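Local structure of protein P47 (Clostridium botulinum, 6EKT) at residues A[86-91]-A[105-110]. The protein may form part of a botulinum neurotoxin progenitor complex that protects the toxin in the host gut, and resembles tubular lipid-binding proteins of the TULIP superfamily. Sequence-based numbering, arbitrary orientation.
Sequences TPIKEG and INPVLE
In the TULIP-like fold of P47, antiparallel strands 81-88 and 108-118 are neighbours in a sheet packed on helix 152-168, and residues 86-88 continue their pairing against the loop 105-107. The contact illustrates how a strand pair survives a proline on each side. Neither Pro87 nor Pro107 has a backbone N-H to offer, so the two bonds are donated by the residues flanking Pro87, and Pro107 contributes its carbonyl: Thr86 N donates to Pro107 O at 3.0 Å, and Ile88 N to Ile105 O at 2.8 Å, with an almost straight N-H...O angle of 175°. Ile105 O is also engaged by a water that donates to it and to Ile88 O, bridging the two backbones, while Pro87 CA adds a CA-H...O contact to the same carbonyl at 3.6 Å. On one face, Pro87 and the Asn106 side chain run side by side; a chi1 of -169°, with CG opposite the backbone N, brings OD1 to 3.4 Å from Pro87 CD. The apolar face holds Ile88, whose CD1 lies 3.9 Å from Ile105 CG2 and 4.1 Å from Pro107 CG. Phe158 of helix 152-168 touches both Ile105 and Pro107, and Leu162 and Phe166 meet Leu109, tying this end of the sheet to the helix. Beyond Ile88 the chain turns through a classic beta bulge, Lys89 and Glu90 both facing Val67. Thr86 crosses the Pro107 ring at about a right angle, and its buried OG1, which has no hydrogen-bonding partner in the model, rests 3.7 Å from Pro107 CD.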
ATOM      1  N   THR A  86      26.567  -5.293 -14.242  1.00 34.07           N
ATOM      2  CA  THR A  86      26.889  -6.724 -14.242  1.00 35.18           C
ATOM      3  C   THR A  86      28.410  -6.953 -14.373  1.00 36.77           C
ATOM      4  O   THR A  86      28.857  -7.554 -15.356  1.00 36.64           O
ATOM      5  CB  THR A  86      26.119  -7.507 -15.336  1.00 33.97           C
ATOM      6  OG1 THR A  86      26.516  -7.036 -16.632  1.00 32.82           O
ATOM      7  CG2 THR A  86      24.594  -7.353 -15.191  1.00 32.74           C
ATOM      8  N   PRO A  87      29.206  -6.473 -13.383  1.00 38.19           N
ATOM      9  CA  PRO A  87      30.663  -6.580 -13.463  1.00 39.30           C
ATOM     10  C   PRO A  87      31.116  -8.030 -13.715  1.00 40.68           C
ATOM     11  O   PRO A  87      30.645  -8.964 -13.050  1.00 41.65           O
ATOM     12  CB  PRO A  87      31.144  -6.068 -12.094  1.00 39.96           C
ATOM     13  CG  PRO A  87      29.944  -6.165 -11.198  1.00 40.19           C
ATOM     14  CD  PRO A  87      28.788  -5.854 -12.104  1.00 38.60           C
ATOM     15  N   ILE A  88      31.974  -8.191 -14.715  1.00 40.45           N
ATOM     16  CA  ILE A  88      32.543  -9.490 -15.099  1.00 42.23           C
ATOM     17  C   ILE A  88      33.902  -9.638 -14.408  1.00 44.39           C
ATOM     18  O   ILE A  88      34.816  -8.842 -14.648  1.00 44.52           O
ATOM     19  CB  ILE A  88      32.711  -9.613 -16.642  1.00 40.37           C
ATOM     20  CG1 ILE A  88      31.365  -9.416 -17.356  1.00 38.03           C
ATOM     21  CG2 ILE A  88      33.273 -10.981 -17.034  1.00 40.83           C
ATOM     22  CD1 ILE A  88      31.488  -8.858 -18.759  1.00 37.66           C
ATOM     23  N   LYS A  89      34.033 -10.655 -13.561  1.00 47.47           N
ATOM     24  CA  LYS A  89      35.324 -10.917 -12.903  1.00 50.80           C
ATOM     25  C   LYS A  89      36.340 -11.612 -13.815  1.00 51.83           C
ATOM     26  O   LYS A  89      37.543 -11.358 -13.702  1.00 53.23           O
ATOM     27  CB  LYS A  89      35.169 -11.652 -11.557  1.00 54.42           C
ATOM     28  CG  LYS A  89      34.593 -13.065 -11.591  1.00 56.33           C
ATOM     29  CD  LYS A  89      34.765 -13.757 -10.236  1.00 58.96           C
ATOM     30  CE  LYS A  89      33.678 -14.796  -9.995  1.00 59.24           C
ATOM     31  NZ  LYS A  89      33.647 -15.269  -8.576  1.00 61.31           N
ATOM     32  N   GLU A  90      35.853 -12.488 -14.697  1.00 50.34           N
ATOM     33  CA  GLU A  90      36.701 -13.195 -15.664  1.00 51.00           C
ATOM     34  C   GLU A  90      35.895 -13.661 -16.879  1.00 48.56           C
ATOM     35  O   GLU A  90      34.681 -13.893 -16.804  1.00 46.08           O
ATOM     36  CB  GLU A  90      37.456 -14.376 -15.022  1.00 53.56           C
ATOM     37  CG  GLU A  90      36.569 -15.518 -14.559  1.00 55.17           C
ATOM     38  CD  GLU A  90      37.333 -16.787 -14.259  1.00 58.54           C
ATOM     39  OE1 GLU A  90      37.852 -17.424 -15.198  1.00 60.16           O
ATOM     40  OE2 GLU A  90      37.414 -17.155 -13.079  1.00 60.96           O
ATOM     41  N   GLY A  91      36.601 -13.817 -17.989  1.00 47.59           N
ATOM     42  CA  GLY A  91      35.981 -14.214 -19.236  1.00 46.17           C
ATOM     43  C   GLY A  91      36.633 -13.580 -20.444  1.00 44.19           C
ATOM     44  O   GLY A  91      37.631 -12.859 -20.330  1.00 44.27           O
ATOM     45  N   ILE A 105      35.583  -5.805 -16.895  1.00 43.44           N
ATOM     46  CA  ILE A 105      34.574  -5.108 -17.714  1.00 41.43           C
ATOM     47  C   ILE A 105      33.266  -5.019 -16.906  1.00 40.63           C
ATOM     48  O   ILE A 105      32.844  -6.005 -16.267  1.00 40.68           O
ATOM     49  CB  ILE A 105      34.408  -5.766 -19.121  1.00 40.21           C
ATOM     50  CG1 ILE A 105      35.525  -5.317 -20.088  1.00 40.60           C
ATOM     51  CG2 ILE A 105      33.076  -5.410 -19.777  1.00 38.71           C
ATOM     52  CD1 ILE A 105      36.931  -5.711 -19.704  1.00 42.51           C
ATOM     53  N   ASN A 106      32.643  -3.835 -16.944  1.00 38.81           N
ATOM     54  CA  ASN A 106      31.531  -3.486 -16.050  1.00 38.06           C
ATOM     55  C   ASN A 106      30.332  -2.886 -16.833  1.00 35.97           C
ATOM     56  O   ASN A 106      30.133  -1.658 -16.843  1.00 35.66           O
ATOM     57  CB  ASN A 106      32.057  -2.549 -14.942  1.00 39.54           C
ATOM     58  CG  ASN A 106      31.063  -2.340 -13.815  1.00 40.14           C
ATOM     59  OD1 ASN A 106      30.092  -3.098 -13.657  1.00 39.67           O
ATOM     60  ND2 ASN A 106      31.309  -1.309 -13.006  1.00 40.90           N
ATOM     61  N   PRO A 107      29.531  -3.756 -17.500  1.00 34.31           N
ATOM     62  CA  PRO A 107      28.402  -3.289 -18.305  1.00 32.66           C
ATOM     63  C   PRO A 107      27.244  -2.767 -17.457  1.00 32.28           C
ATOM     64  O   PRO A 107      27.041  -3.207 -16.316  1.00 30.97           O
ATOM     65  CB  PRO A 107      27.957  -4.551 -19.064  1.00 32.69           C
ATOM     66  CG  PRO A 107      29.096  -5.535 -18.928  1.00 33.58           C
ATOM     67  CD  PRO A 107      29.647  -5.225 -17.565  1.00 34.55           C
ATOM     68  N   VAL A 108      26.515  -1.812 -18.028  1.00 30.94           N
ATOM     69  CA  VAL A 108      25.266  -1.345 -17.448  1.00 30.27           C
ATOM     70  C   VAL A 108      24.159  -1.714 -18.424  1.00 29.59           C
ATOM     71  O   VAL A 108      24.162  -1.278 -19.591  1.00 28.32           O
ATOM     72  CB  VAL A 108      25.278   0.182 -17.183  1.00 30.06           C
ATOM     73  CG1 VAL A 108      23.976   0.628 -16.521  1.00 29.47           C
ATOM     74  CG2 VAL A 108      26.477   0.563 -16.326  1.00 31.62           C
ATOM     75  N   LEU A 109      23.239  -2.543 -17.943  1.00 28.68           N
ATOM     76  CA  LEU A 109      22.104  -2.964 -18.715  1.00 28.30           C
ATOM     77  C   LEU A 109      20.815  -2.427 -18.104  1.00 28.49           C
ATOM     78  O   LEU A 109      20.790  -1.970 -16.946  1.00 29.03           O
ATOM     79  CB  LEU A 109      22.039  -4.497 -18.784  1.00 28.63           C
ATOM     80  CG  LEU A 109      23.325  -5.248 -19.152  1.00 29.80           C
ATOM     81  CD1 LEU A 109      23.174  -6.754 -18.982  1.00 29.55           C
ATOM     82  CD2 LEU A 109      23.739  -4.913 -20.570  1.00 29.39           C
ATOM     83  N   GLU A 110      19.754  -2.477 -18.898  1.00 27.79           N
ATOM     84  CA  GLU A 110      18.406  -2.361 -18.379  1.00 28.09           C
ATOM     85  C   GLU A 110      17.642  -3.609 -18.762  1.00 28.38           C
ATOM     86  O   GLU A 110      17.630  -4.003 -19.927  1.00 27.65           O
ATOM     87  CB  GLU A 110      17.709  -1.096 -18.889  1.00 28.63           C
ATOM     88  CG  GLU A 110      18.035   0.109 -18.039  1.00 29.79           C
ATOM     89  CD  GLU A 110      17.279   1.366 -18.432  1.00 30.37           C
ATOM     90  OE1 GLU A 110      17.775   2.449 -18.095  1.00 31.37           O
ATOM     91  OE2 GLU A 110      16.191   1.286 -19.058  1.00 31.03           O
TER
HETATM   92  O   HOH W   1      34.118  -6.108 -13.832  1.00 56.69           O